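Local coordinates for protein xyloglucan-specific endo-beta-1,4-glucanase BoGH9A (PDB 6DHT) that hydrolyses internal beta-1,4-glucosidic linkages in the backbone of xyloglucan, releasing xyloglucan oligosaccharides, at residues F43-A48 with Y86-N91; I13-I18 with G92-F97; F384-P389 with R398-S403. All blocks are in the same frame, centred on the assembly; numbering follows the deposited sequence.

Interaction 1 of 3, residues F43-A48 with Y86-N91; sequences FVIWDA and YILKVN
The carbonyl oxygen W46 O accepts the backbone N-H of I87, with I87 N to W46 O at 2.7 Å and an N-H...O angle of 165°, and the CA-H of Y86 closes on the same oxygen. W46 N donates back to I87 O. Two residues along, V44 and K89 make a second reciprocal pair, in which K89 N reaches V44 O at 2.9 Å. Between them lies the non-hydrogen-bonded pair of I45 and L88, whose side chains share the buried face of the sheet. I45 touches with both branches: CD1 packs 3.8 Å from L88 CG, while CG2, anti to the backbone N, lies 3.9 Å from CD1 of the Y86 ring. The Y86 hydroxyl is hydrogen-bonded to T82 O. Further along this face F43 CB meets V90 CG2 at 3.9 Å, and the F43 ring leads away toward L75 and F77. The other face carries V44, W46, I87 and K89. Here W46 CD1 passes 4.1 Å from K89 CG, and V44 CG1 lies over one face of the indole, offset toward its rim. At the end of the strand A48 CB packs on I87 CG1 at 3.8 Å. The arrangement is that of two inner strands, flanked by 53-58 and 93-99, in an antiparallel sheet of the N-terminal Ig-like domain.

Interaction 2 of 3, residues I13-I18 with G92-F97; sequences IPNDAI and GASVTF
A93 turns its methyl toward the N-terminal segment, where groups from four residues of 13-18 gather round it. I18 points back at it, with I18 CD1 3.7 Å from A93 CB, and I13 CG1 comes to 3.9 Å from the same CB. The remaining neighbours are oxygens: I13 O and N15 OD1 each lie 3.4 Å from A93 CB, and P14 O is slightly farther off. The small methyl thus fits between two isoleucine side chains and three oxygens, two from the backbone and one from the N15 amide. I18 and V95 meet tip to tip, I18 CG2 lying 3.8 Å from V95 CG2. N15 supplies the hydrogen bond of the contact. Its chi1 of -64° sets CG beside the backbone N, and OD1 accepts the N-H of S94, with S94 N to N15 OD1 at 2.9 Å and an N-H...O angle of 161°. The donor sits well above the plane of the amide, 51° out of it. Through this bond the side-chain oxygen takes up a backbone N-H of the outermost strand of its sheet. N15 opens a short 3-10 turn, in which A17 N bonds to P14 O and I18 N to N15 O, and this turn brings I18 round to the strand. I18 then enters strand 18-19, which belongs to the other four-stranded sheet. The contact therefore joins the N-terminal lead-in of one sheet to the edge strand of the other, in the two-sheet fold of an Ig-like domain.

Interaction 3 of 3, residues F384-P389 with R398-S403; sequences FAWLQP and RRFADS. With EDO (1,2-ethanediol), chain L.
In the mainly helical catalytic domain of this family 9 glycosidase, the end of helix 379-386 packs against helix 395-416 through an edge-to-face aromatic pair of W386 and F400. The rings are close to perpendicular, with planes at 82°, and the centroid of the F400 ring lies 4.8 Å from that of the six-membered ring of W386. F400 presents the edge formed by CD2 and CE2: CD2 stands 3.5 Å above the indole plane, over its centre, and F400 CE2 comes to 3.6 Å from W386 CE2. The CB of F400 points toward 384-389, and its CG stands anti to the backbone N (chi1 -176°). F351 meets W386 in a further edge-to-face contact, and W386 NE1 is hydrogen-bonded to S347 OG. An alanine in place of W386 would probably leave the edge of F400 without its aromatic face and the S347 hydroxyl without this partner, opening a gap between the helices. Next to F400 in the chain, the small A401 places its CB 3.7 Å from W386 O. L387 turns its CD2 branch to A401 O, at 3.6 Å. Beside this patch a 1,2-ethanediol molecule, probably from the crystallisation liquor, lodges between L387 and helix 395-416. Its O1 accepts from R398 NE at 2.9 Å and from R398 NH2 at 3.1 Å, lying near the guanidinium plane at its edge, and donates to D402 OD1, so that the diol bridges two charged side chains one helical turn apart. Buried helix-to-helix packing of this kind, joined by a short connection, is characteristic of the (alpha/alpha)6 barrel of family 9.

Interactions 1 and 2 share one sheet of the N-terminal Ig-like domain: strands 84-90 and 93-99 are adjacent, and L88 N probably bonds to V95 O between them. Interaction 1 lies inside that sheet and relies on paired backbone hydrogen bonds, with one face buried. Interaction 2 lies at its edge, with more exposed residues, and makes do with one side-chain-to-backbone bond and aliphatic packing. Interaction 3 stands apart, its centre about 46 Å from the centres of both others, in the helical catalytic domain. Mostly buried, it has no direct hydrogen bond between its segments and depends on aromatic and apolar packing.

Interaction 1 of 3, residues F43-A48 with Y86-N91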
ATOM      1  N   PHE A  43      17.226 -16.171 -27.668  1.00 25.41           N
ATOM      2  CA  PHE A  43      17.994 -15.697 -26.521  1.00 20.50           C
ATOM      3  C   PHE A  43      18.703 -16.839 -25.833  1.00 19.49           C
ATOM      4  O   PHE A  43      18.344 -18.006 -26.018  1.00 23.49           O
ATOM      5  CB  PHE A  43      17.105 -14.934 -25.515  1.00 20.46           C
ATOM      6  CG  PHE A  43      16.209 -15.815 -24.680  1.00 22.28           C
ATOM      7  CD1 PHE A  43      14.979 -16.236 -25.160  1.00 22.12           C
ATOM      8  CD2 PHE A  43      16.604 -16.208 -23.415  1.00 23.15           C
ATOM      9  CE1 PHE A  43      14.158 -17.050 -24.385  1.00 23.28           C
ATOM     10  CE2 PHE A  43      15.785 -17.007 -22.631  1.00 22.15           C
ATOM     11  CZ  PHE A  43      14.569 -17.428 -23.122  1.00 21.49           C
ATOM     12  N   VAL A  44      19.718 -16.494 -25.043  1.00 20.36           N
ATOM     13  CA  VAL A  44      20.533 -17.479 -24.337  1.00 22.96           C
ATOM     14  C   VAL A  44      20.765 -17.022 -22.895  1.00 24.32           C
ATOM     15  O   VAL A  44      20.972 -15.841 -22.635  1.00 23.93           O
ATOM     16  CB  VAL A  44      21.900 -17.693 -25.041  1.00 25.40           C
ATOM     17  CG1 VAL A  44      22.712 -18.750 -24.341  1.00 24.70           C
ATOM     18  CG2 VAL A  44      21.681 -18.078 -26.490  1.00 26.57           C
ATOM     19  N   ILE A  45      20.714 -17.974 -21.970  1.00 23.36           N
ATOM     20  CA  ILE A  45      21.109 -17.720 -20.597  1.00 24.63           C
ATOM     21  C   ILE A  45      22.457 -18.387 -20.336  1.00 23.79           C
ATOM     22  O   ILE A  45      22.633 -19.576 -20.630  1.00 22.76           O
ATOM     23  CB  ILE A  45      20.066 -18.293 -19.605  1.00 23.60           C
ATOM     24  CG1 ILE A  45      18.651 -17.775 -19.944  1.00 27.17           C
ATOM     25  CG2 ILE A  45      20.469 -18.004 -18.159  1.00 23.33           C
ATOM     26  CD1 ILE A  45      18.472 -16.290 -19.870  1.00 28.27           C
ATOM     27  N   TRP A  46      23.392 -17.610 -19.788  1.00 24.11           N
ATOM     28  CA  TRP A  46      24.709 -18.105 -19.380  1.00 26.90           C
ATOM     29  C   TRP A  46      24.928 -18.003 -17.880  1.00 25.79           C
ATOM     30  O   TRP A  46      24.493 -17.041 -17.258  1.00 25.42           O
ATOM     31  CB  TRP A  46      25.794 -17.255 -20.047  1.00 29.16           C
ATOM     32  CG  TRP A  46      25.748 -17.262 -21.529  1.00 28.91           C
ATOM     33  CD1 TRP A  46      25.137 -16.356 -22.336  1.00 25.08           C
ATOM     34  CD2 TRP A  46      26.342 -18.237 -22.390  1.00 23.99           C
ATOM     35  NE1 TRP A  46      25.316 -16.705 -23.656  1.00 28.19           N
ATOM     36  CE2 TRP A  46      26.043 -17.864 -23.710  1.00 27.28           C
ATOM     37  CE3 TRP A  46      27.075 -19.401 -22.166  1.00 24.49           C
ATOM     38  CZ2 TRP A  46      26.469 -18.606 -24.811  1.00 25.74           C
ATOM     39  CZ3 TRP A  46      27.499 -20.135 -23.261  1.00 32.32           C
ATOM     40  CH2 TRP A  46      27.191 -19.734 -24.563  1.00 31.20           C
ATOM     41  N   ASP A  47      25.615 -18.973 -17.298  1.00 24.07           N
ATOM     42  CA  ASP A  47      26.053 -18.872 -15.913  1.00 24.09           C
ATOM     43  C   ASP A  47      27.141 -17.800 -15.875  1.00 30.13           C
ATOM     44  O   ASP A  47      28.146 -17.903 -16.584  1.00 29.02           O
ATOM     45  CB  ASP A  47      26.566 -20.235 -15.425  1.00 26.44           C
ATOM     46  CG  ASP A  47      26.992 -20.232 -13.960  1.00 26.79           C
ATOM     47  OD1 ASP A  47      27.715 -19.314 -13.534  1.00 29.24           O
ATOM     48  OD2 ASP A  47      26.610 -21.174 -13.220  1.00 40.68           O
ATOM     49  N   ALA A  48      26.947 -16.759 -15.072  1.00 26.30           N
ATOM     50  CA  ALA A  48      27.826 -15.595 -15.127  1.00 28.81           C
ATOM     51  C   ALA A  48      29.224 -15.909 -14.612  1.00 26.79           C
ATOM     52  O   ALA A  48      30.192 -15.243 -14.982  1.00 37.59           O
ATOM     53  CB  ALA A  48      27.221 -14.431 -14.337  1.00 29.92           C
ATOM     54  N   TYR A  86      23.324 -14.991 -13.414  1.00 20.51           N
ATOM     55  CA  TYR A  86      23.201 -15.413 -14.807  1.00 22.88           C
ATOM     56  C   TYR A  86      23.282 -14.213 -15.740  1.00 23.23           C
ATOM     57  O   TYR A  86      23.068 -13.068 -15.328  1.00 23.09           O
ATOM     58  CB  TYR A  86      21.874 -16.153 -15.034  1.00 19.67           C
ATOM     59  CG  TYR A  86      21.794 -17.440 -14.271  1.00 21.21           C
ATOM     60  CD1 TYR A  86      22.284 -18.623 -14.814  1.00 19.90           C
ATOM     61  CD2 TYR A  86      21.251 -17.475 -12.998  1.00 19.19           C
ATOM     62  CE1 TYR A  86      22.232 -19.789 -14.118  1.00 22.21           C
ATOM     63  CE2 TYR A  86      21.192 -18.640 -12.289  1.00 22.91           C
ATOM     64  CZ  TYR A  86      21.683 -19.807 -12.862  1.00 19.95           C
ATOM     65  OH  TYR A  86      21.642 -20.990 -12.173  1.00 23.71           O
ATOM     66  N   ILE A  87      23.611 -14.481 -17.000  1.00 23.80           N
ATOM     67  CA  ILE A  87      23.581 -13.453 -18.026  1.00 20.69           C
ATOM     68  C   ILE A  87      22.566 -13.814 -19.095  1.00 21.34           C
ATOM     69  O   ILE A  87      22.591 -14.927 -19.621  1.00 26.49           O
ATOM     70  CB  ILE A  87      24.944 -13.314 -18.725  1.00 23.98           C
ATOM     71  CG1 ILE A  87      26.067 -13.106 -17.705  1.00 23.74           C
ATOM     72  CG2 ILE A  87      24.909 -12.167 -19.745  1.00 29.26           C
ATOM     73  CD1 ILE A  87      27.458 -13.338 -18.312  1.00 29.47           C
ATOM     74  N   LEU A  88      21.681 -12.877 -19.403  1.00 21.43           N
ATOM     75  CA  LEU A  88      20.718 -13.034 -20.480  1.00 24.22           C
ATOM     76  C   LEU A  88      21.260 -12.284 -21.691  1.00 25.19           C
ATOM     77  O   LEU A  88      21.420 -11.075 -21.634  1.00 25.64           O
ATOM     78  CB  LEU A  88      19.357 -12.447 -20.078  1.00 24.30           C
ATOM     79  CG  LEU A  88      18.145 -12.714 -20.991  1.00 28.54           C
ATOM     80  CD1 LEU A  88      16.862 -12.330 -20.262  1.00 29.89           C
ATOM     81  CD2 LEU A  88      18.172 -11.966 -22.252  1.00 34.51           C
ATOM     82  N   LYS A  89      21.529 -12.999 -22.777  1.00 23.12           N
ATOM     83  CA  LYS A  89      21.969 -12.362 -24.024  1.00 25.08           C
ATOM     84  C   LYS A  89      20.874 -12.472 -25.081  1.00 20.68           C
ATOM     85  O   LYS A  89      20.353 -13.564 -25.324  1.00 25.15           O
ATOM     86  CB  LYS A  89      23.270 -12.992 -24.541  1.00 29.92           C
ATOM     87  CG  LYS A  89      24.538 -12.558 -23.812  1.00 34.25           C
ATOM     88  CD  LYS A  89      25.762 -12.698 -24.732  1.00 46.14           C
ATOM     89  CE  LYS A  89      27.083 -12.487 -23.998  1.00 50.48           C
ATOM     90  NZ  LYS A  89      27.069 -11.294 -23.095  1.00 57.61           N
ATOM     91  N   VAL A  90      20.525 -11.336 -25.679  1.00 24.68           N
ATOM     92  CA  VAL A  90      19.549 -11.256 -26.764  1.00 28.80           C
ATOM     93  C   VAL A  90      20.107 -10.325 -27.812  1.00 32.96           C
ATOM     94  O   VAL A  90      20.282  -9.135 -27.545  1.00 34.08           O
ATOM     95  CB  VAL A  90      18.202 -10.611 -26.357  1.00 36.05           C
ATOM     96  CG1 VAL A  90      17.146 -10.892 -27.422  1.00 36.57           C
ATOM     97  CG2 VAL A  90      17.755 -11.104 -25.051  1.00 40.22           C
ATOM     98  N   ASN A  91      20.366 -10.859 -29.003  1.00 37.05           N
ATOM     99  CA  ASN A  91      20.900 -10.059 -30.101  1.00 38.31           C
ATOM    100  C   ASN A  91      22.191  -9.388 -29.645  1.00 32.79           C
ATOM    101  O   ASN A  91      23.121 -10.068 -29.211  1.00 43.05           O
ATOM    102  CB  ASN A  91      19.859  -9.041 -30.568  1.00 39.59           C
ATOM    103  CG  ASN A  91      18.652  -9.701 -31.241  1.00 49.45           C
ATOM    104  OD1 ASN A  91      18.397 -10.900 -31.056  1.00 44.43           O
ATOM    105  ND2 ASN A  91      17.908  -8.922 -32.030  1.00 44.45           N
TER
HETATM  106  O   HOH W   1      24.630 -21.163 -10.394  1.00 43.06           O

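Interaction 2 of 3, residues I13-I18 with G92-F97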
ATOM      1  N   ILE A  13      19.756  -3.376 -30.845  1.00 43.47           N
ATOM      2  CA  ILE A  13      18.920  -3.460 -29.641  1.00 35.01           C
ATOM      3  C   ILE A  13      19.735  -3.146 -28.388  1.00 28.76           C
ATOM      4  O   ILE A  13      20.681  -3.858 -28.055  1.00 30.44           O
ATOM      5  CB  ILE A  13      18.244  -4.847 -29.497  1.00 39.60           C
ATOM      6  CG1 ILE A  13      17.901  -5.147 -28.023  1.00 35.73           C
ATOM      7  CG2 ILE A  13      19.135  -5.929 -30.078  1.00 50.02           C
ATOM      8  CD1 ILE A  13      17.215  -6.465 -27.789  1.00 37.54           C
ATOM      9  N   PRO A  14      19.363  -2.080 -27.675  1.00 24.79           N
ATOM     10  CA  PRO A  14      20.140  -1.738 -26.479  1.00 26.84           C
ATOM     11  C   PRO A  14      19.840  -2.640 -25.262  1.00 28.81           C
ATOM     12  O   PRO A  14      18.782  -3.282 -25.175  1.00 24.57           O
ATOM     13  CB  PRO A  14      19.712  -0.303 -26.197  1.00 27.79           C
ATOM     14  CG  PRO A  14      18.297  -0.226 -26.723  1.00 31.56           C
ATOM     15  CD  PRO A  14      18.222  -1.163 -27.887  1.00 24.99           C
ATOM     16  N   ASN A  15      20.787  -2.694 -24.328  1.00 26.73           N
ATOM     17  CA  ASN A  15      20.573  -3.416 -23.073  1.00 24.48           C
ATOM     18  C   ASN A  15      19.281  -2.953 -22.406  1.00 28.44           C
ATOM     19  O   ASN A  15      18.538  -3.768 -21.846  1.00 28.86           O
ATOM     20  CB  ASN A  15      21.754  -3.218 -22.124  1.00 28.40           C
ATOM     21  CG  ASN A  15      23.056  -3.795 -22.668  1.00 30.92           C
ATOM     22  OD1 ASN A  15      23.056  -4.608 -23.587  1.00 28.10           O
ATOM     23  ND2 ASN A  15      24.169  -3.386 -22.075  1.00 35.52           N
ATOM     24  N   ASP A  16      19.048  -1.643 -22.511  1.00 30.70           N
ATOM     25  CA  ASP A  16      17.853  -0.929 -22.055  1.00 38.07           C
ATOM     26  C   ASP A  16      16.529  -1.564 -22.462  1.00 33.16           C
ATOM     27  O   ASP A  16      15.504  -1.360 -21.813  1.00 31.19           O
ATOM     28  CB  ASP A  16      17.873   0.473 -22.682  1.00 35.91           C
ATOM     29  CG  ASP A  16      17.656   1.569 -21.670  1.00 63.03           C
ATOM     30  OD1 ASP A  16      18.295   2.633 -21.813  1.00 69.88           O
ATOM     31  OD2 ASP A  16      16.847   1.373 -20.736  1.00 74.75           O
ATOM     32  N   ALA A  17      16.539  -2.290 -23.571  1.00 22.79           N
ATOM     33  CA  ALA A  17      15.312  -2.805 -24.156  1.00 21.05           C
ATOM     34  C   ALA A  17      14.866  -4.073 -23.450  1.00 18.57           C
ATOM     35  O   ALA A  17      13.745  -4.521 -23.646  1.00 19.66           O
ATOM     36  CB  ALA A  17      15.529  -3.083 -25.655  1.00 24.10           C
ATOM     37  N   ILE A  18      15.771  -4.686 -22.702  1.00 20.66           N
ATOM     38  CA  ILE A  18      15.440  -5.934 -22.006  1.00 18.46           C
ATOM     39  C   ILE A  18      14.721  -5.603 -20.682  1.00 21.52           C
ATOM     40  O   ILE A  18      15.330  -5.093 -19.755  1.00 26.66           O
ATOM     41  CB  ILE A  18      16.674  -6.821 -21.737  1.00 18.03           C
ATOM     42  CG1 ILE A  18      17.444  -7.046 -23.056  1.00 21.90           C
ATOM     43  CG2 ILE A  18      16.250  -8.157 -21.098  1.00 20.80           C
ATOM     44  CD1 ILE A  18      18.793  -7.653 -22.871  1.00 22.70           C
ATOM     45  N   GLY A  92      22.255  -8.066 -29.703  1.00 32.08           N
ATOM     46  CA  GLY A  92      23.446  -7.381 -29.242  1.00 40.21           C
ATOM     47  C   GLY A  92      23.503  -7.193 -27.737  1.00 44.05           C
ATOM     48  O   GLY A  92      24.572  -6.968 -27.171  1.00 40.57           O
ATOM     49  N   ALA A  93      22.346  -7.305 -27.087  1.00 39.11           N
ATOM     50  CA  ALA A  93      22.176  -6.802 -25.731  1.00 35.14           C
ATOM     51  C   ALA A  93      22.367  -7.868 -24.661  1.00 28.89           C
ATOM     52  O   ALA A  93      22.257  -9.056 -24.931  1.00 28.66           O
ATOM     53  CB  ALA A  93      20.807  -6.199 -25.600  1.00 35.35           C
ATOM     54  N   SER A  94      22.651  -7.431 -23.439  1.00 27.41           N
ATOM     55  CA  SER A  94      22.659  -8.353 -22.315  1.00 31.07           C
ATOM     56  C   SER A  94      22.325  -7.669 -20.991  1.00 27.04           C
ATOM     57  O   SER A  94      22.423  -6.456 -20.856  1.00 26.68           O
ATOM     58  CB  SER A  94      24.014  -9.055 -22.212  1.00 37.48           C
ATOM     59  OG  SER A  94      25.014  -8.161 -21.762  1.00 40.46           O
ATOM     60  N   VAL A  95      21.890  -8.485 -20.034  1.00 23.66           N
ATOM     61  CA  VAL A  95      21.637  -8.038 -18.668  0.58 26.25           C
ATOM     62  C   VAL A  95      21.971  -9.201 -17.757  1.00 20.63           C
ATOM     63  O   VAL A  95      21.804 -10.348 -18.145  1.00 23.40           O
ATOM     64  CB  VAL A  95      20.167  -7.596 -18.434  0.58 26.67           C
ATOM     65  CG1 VAL A  95      19.825  -6.399 -19.292  0.58 32.53           C
ATOM     66  CG2 VAL A  95      19.192  -8.730 -18.696  0.58 21.07           C
ATOM     67  N   THR A  96      22.462  -8.907 -16.555  1.00 25.61           N
ATOM     68  CA  THR A  96      22.697  -9.954 -15.564  1.00 25.47           C
ATOM     69  C   THR A  96      21.522  -9.966 -14.596  1.00 23.68           C
ATOM     70  O   THR A  96      20.911  -8.929 -14.352  1.00 23.91           O
ATOM     71  CB  THR A  96      23.988  -9.744 -14.754  1.00 28.60           C
ATOM     72  OG1 THR A  96      23.867  -8.562 -13.963  1.00 35.58           O
ATOM     73  CG2 THR A  96      25.187  -9.617 -15.674  1.00 24.38           C
ATOM     74  N   PHE A  97      21.221 -11.138 -14.051  1.00 20.74           N
ATOM     75  CA  PHE A  97      20.138 -11.251 -13.078  1.00 17.71           C
ATOM     76  C   PHE A  97      20.428 -12.366 -12.096  1.00 20.43           C
ATOM     77  O   PHE A  97      21.299 -13.207 -12.320  1.00 20.73           O
ATOM     78  CB  PHE A  97      18.810 -11.500 -13.797  1.00 21.03           C
ATOM     79  CG  PHE A  97      18.728 -12.829 -14.501  1.00 20.65           C
ATOM     80  CD1 PHE A  97      18.239 -13.945 -13.842  1.00 19.19           C
ATOM     81  CD2 PHE A  97      19.132 -12.967 -15.821  1.00 21.29           C
ATOM     82  CE1 PHE A  97      18.152 -15.182 -14.474  1.00 18.78           C
ATOM     83  CE2 PHE A  97      19.046 -14.198 -16.454  1.00 20.63           C
ATOM     84  CZ  PHE A  97      18.562 -15.296 -15.797  1.00 21.27           C
TER

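Interaction 3 of 3, residues F384-P389 with R398-S403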
ATOM      1  N   PHE A 384     -11.758  -9.597   3.418  1.00 14.33           N
ATOM      2  CA  PHE A 384     -10.599 -10.339   3.876  1.00 13.64           C
ATOM      3  C   PHE A 384     -10.817 -10.860   5.303  1.00 14.82           C
ATOM      4  O   PHE A 384     -10.401 -11.977   5.640  1.00 14.38           O
ATOM      5  CB  PHE A 384      -9.306  -9.491   3.844  1.00 13.37           C
ATOM      6  CG  PHE A 384      -8.878  -8.977   2.476  1.00 14.95           C
ATOM      7  CD1 PHE A 384      -9.267  -9.567   1.291  1.00 14.53           C
ATOM      8  CD2 PHE A 384      -8.089  -7.837   2.414  1.00 14.15           C
ATOM      9  CE1 PHE A 384      -8.841  -9.034   0.079  1.00 14.66           C
ATOM     10  CE2 PHE A 384      -7.655  -7.324   1.211  1.00 14.34           C
ATOM     11  CZ  PHE A 384      -8.034  -7.921   0.052  1.00 14.17           C
ATOM     12  N   ALA A 385     -11.477 -10.048   6.126  1.00 13.92           N
ATOM     13  CA  ALA A 385     -11.762 -10.432   7.505  1.00 13.84           C
ATOM     14  C   ALA A 385     -12.685 -11.657   7.557  1.00 14.60           C
ATOM     15  O   ALA A 385     -12.401 -12.621   8.248  1.00 17.53           O
ATOM     16  CB  ALA A 385     -12.367  -9.270   8.242  1.00 16.47           C
ATOM     17  N   TRP A 386     -13.763 -11.627   6.778  1.00 14.84           N
ATOM     18  CA  TRP A 386     -14.665 -12.783   6.680  1.00 14.47           C
ATOM     19  C   TRP A 386     -13.993 -14.057   6.151  1.00 16.19           C
ATOM     20  O   TRP A 386     -14.396 -15.162   6.521  1.00 17.85           O
ATOM     21  CB  TRP A 386     -15.873 -12.425   5.800  1.00 15.87           C
ATOM     22  CG  TRP A 386     -16.888 -11.609   6.539  1.00 15.31           C
ATOM     23  CD1 TRP A 386     -17.017 -10.271   6.536  1.00 15.38           C
ATOM     24  CD2 TRP A 386     -17.928 -12.113   7.388  1.00 15.79           C
ATOM     25  NE1 TRP A 386     -18.056  -9.881   7.357  1.00 15.56           N
ATOM     26  CE2 TRP A 386     -18.644 -11.012   7.868  1.00 15.01           C
ATOM     27  CE3 TRP A 386     -18.320 -13.404   7.784  1.00 16.30           C
ATOM     28  CZ2 TRP A 386     -19.718 -11.150   8.748  1.00 16.04           C
ATOM     29  CZ3 TRP A 386     -19.393 -13.538   8.639  1.00 17.59           C
ATOM     30  CH2 TRP A 386     -20.081 -12.421   9.111  1.00 17.69           C
ATOM     31  N   LEU A 387     -12.975 -13.915   5.300  1.00 15.36           N
ATOM     32  CA  LEU A 387     -12.317 -15.061   4.668  1.00 17.59           C
ATOM     33  C   LEU A 387     -11.142 -15.601   5.483  1.00 18.25           C
ATOM     34  O   LEU A 387     -10.528 -16.591   5.101  1.00 20.86           O
ATOM     35  CB  LEU A 387     -11.816 -14.683   3.275  1.00 19.01           C
ATOM     36  CG  LEU A 387     -12.877 -14.335   2.242  1.00 19.32           C
ATOM     37  CD1 LEU A 387     -12.173 -13.916   0.964  1.00 24.75           C
ATOM     38  CD2 LEU A 387     -13.847 -15.461   1.973  1.00 25.18           C
ATOM     39  N   GLN A 388     -10.841 -14.976   6.611  1.00 18.24           N
ATOM     40  CA  GLN A 388      -9.713 -15.381   7.446  1.00 18.66           C
ATOM     41  C   GLN A 388      -9.857 -16.806   7.974  1.00 30.04           C
ATOM     42  O   GLN A 388     -10.888 -17.152   8.553  1.00 29.27           O
ATOM     43  CB  GLN A 388      -9.598 -14.422   8.630  1.00 23.84           C
ATOM     44  CG  GLN A 388      -8.185 -14.042   8.978  1.00 35.28           C
ATOM     45  CD  GLN A 388      -8.132 -12.877   9.946  1.00 37.55           C
ATOM     46  OE1 GLN A 388      -8.384 -11.713   9.579  1.00 31.76           O
ATOM     47  NE2 GLN A 388      -7.808 -13.180  11.195  1.00 34.86           N
ATOM     48  N   PRO A 389      -8.810 -17.628   7.814  1.00 36.46           N
ATOM     49  CA  PRO A 389      -8.873 -19.007   8.321  1.00 33.41           C
ATOM     50  C   PRO A 389      -8.734 -19.115   9.836  1.00 44.63           C
ATOM     51  O   PRO A 389      -8.440 -18.131  10.526  1.00 36.62           O
ATOM     52  CB  PRO A 389      -7.697 -19.688   7.617  1.00 41.32           C
ATOM     53  CG  PRO A 389      -6.745 -18.596   7.316  1.00 38.45           C
ATOM     54  CD  PRO A 389      -7.569 -17.371   7.065  1.00 31.13           C
ATOM     55  N   ARG A 398     -20.562 -19.050   7.676  1.00 18.03           N
ATOM     56  CA  ARG A 398     -19.801 -19.754   6.658  1.00 16.07           C
ATOM     57  C   ARG A 398     -20.457 -19.587   5.303  1.00 20.93           C
ATOM     58  O   ARG A 398     -19.774 -19.380   4.291  1.00 19.28           O
ATOM     59  CB  ARG A 398     -19.691 -21.232   7.014  1.00 20.31           C
ATOM     60  CG  ARG A 398     -18.674 -21.935   6.166  1.00 34.81           C
ATOM     61  CD  ARG A 398     -17.334 -21.981   6.875  1.00 43.08           C
ATOM     62  NE  ARG A 398     -16.461 -20.916   6.421  1.00 44.12           N
ATOM     63  CZ  ARG A 398     -15.431 -20.434   7.108  1.00 39.13           C
ATOM     64  NH1 ARG A 398     -15.118 -20.899   8.313  1.00 40.50           N
ATOM     65  NH2 ARG A 398     -14.720 -19.466   6.578  1.00 41.54           N
ATOM     66  N   ARG A 399     -21.779 -19.599   5.264  1.00 18.46           N
ATOM     67  CA  ARG A 399     -22.502 -19.412   4.023  1.00 20.11           C
ATOM     68  C   ARG A 399     -22.229 -18.002   3.475  1.00 18.04           C
ATOM     69  O   ARG A 399     -22.035 -17.825   2.265  1.00 20.61           O
ATOM     70  CB  ARG A 399     -23.995 -19.623   4.262  1.00 21.19           C
ATOM     71  CG  ARG A 399     -24.875 -19.550   3.021  1.00 30.66           C
ATOM     72  CD  ARG A 399     -26.292 -19.129   3.406  1.00 40.20           C
ATOM     73  NE  ARG A 399     -26.730 -19.790   4.639  1.00 54.57           N
ATOM     74  CZ  ARG A 399     -27.525 -19.247   5.560  1.00 49.75           C
ATOM     75  NH1 ARG A 399     -28.002 -18.016   5.412  1.00 52.95           N
ATOM     76  NH2 ARG A 399     -27.843 -19.945   6.644  1.00 47.28           N
ATOM     77  N   PHE A 400     -22.238 -17.008   4.354  1.00 16.42           N
ATOM     78  CA  PHE A 400     -21.947 -15.649   3.942  1.00 20.52           C
ATOM     79  C   PHE A 400     -20.511 -15.543   3.411  1.00 20.64           C
ATOM     80  O   PHE A 400     -20.289 -15.012   2.307  1.00 18.45           O
ATOM     81  CB  PHE A 400     -22.152 -14.683   5.098  1.00 16.76           C
ATOM     82  CG  PHE A 400     -21.950 -13.241   4.720  1.00 18.03           C
ATOM     83  CD1 PHE A 400     -22.737 -12.665   3.745  1.00 21.76           C
ATOM     84  CD2 PHE A 400     -20.997 -12.480   5.353  1.00 19.59           C
ATOM     85  CE1 PHE A 400     -22.561 -11.332   3.385  1.00 23.83           C
ATOM     86  CE2 PHE A 400     -20.810 -11.141   5.007  1.00 19.96           C
ATOM     87  CZ  PHE A 400     -21.594 -10.570   4.031  1.00 21.37           C
ATOM     88  N   ALA A 401     -19.543 -16.031   4.183  1.00 18.21           N
ATOM     89  CA  ALA A 401     -18.150 -16.034   3.732  1.00 16.90           C
ATOM     90  C   ALA A 401     -18.016 -16.725   2.378  1.00 21.52           C
ATOM     91  O   ALA A 401     -17.341 -16.209   1.475  1.00 19.07           O
ATOM     92  CB  ALA A 401     -17.244 -16.692   4.759  1.00 18.33           C
ATOM     93  N   ASP A 402     -18.651 -17.882   2.216  1.00 20.59           N
ATOM     94  CA  ASP A 402     -18.574 -18.622   0.957  1.00 22.76           C
ATOM     95  C   ASP A 402     -19.069 -17.777  -0.211  1.00 19.64           C
ATOM     96  O   ASP A 402     -18.496 -17.845  -1.305  1.00 22.36           O
ATOM     97  CB  ASP A 402     -19.395 -19.924   1.009  1.00 23.77           C
ATOM     98  CG  ASP A 402     -18.697 -21.036   1.767  1.00 33.68           C
ATOM     99  OD1 ASP A 402     -17.535 -20.857   2.179  1.00 39.21           O
ATOM    100  OD2 ASP A 402     -19.317 -22.111   1.937  1.00 36.20           O
ATOM    101  N   SER A 403     -20.104 -16.971   0.008  1.00 19.19           N
ATOM    102  CA  SER A 403     -20.637 -16.127  -1.050  1.00 21.79           C
ATOM    103  C   SER A 403     -19.616 -15.049  -1.421  1.00 21.90           C
ATOM    104  O   SER A 403     -19.487 -14.683  -2.589  1.00 23.89           O
ATOM    105  CB  SER A 403     -21.989 -15.494  -0.671  1.00 25.22           C
ATOM    106  OG  SER A 403     -21.881 -14.495   0.333  1.00 27.01           O
TER
HETATM  107  C1  EDO L 611     -15.087 -19.157   2.809  1.00 40.58           C
HETATM  108  O1  EDO L 611     -15.874 -19.867   3.776  1.00 44.19           O
HETATM  109  C2  EDO L 611     -13.718 -18.845   3.402  1.00 37.63           C
HETATM  110  O2  EDO L 611     -12.912 -20.028   3.359  1.00 43.16           O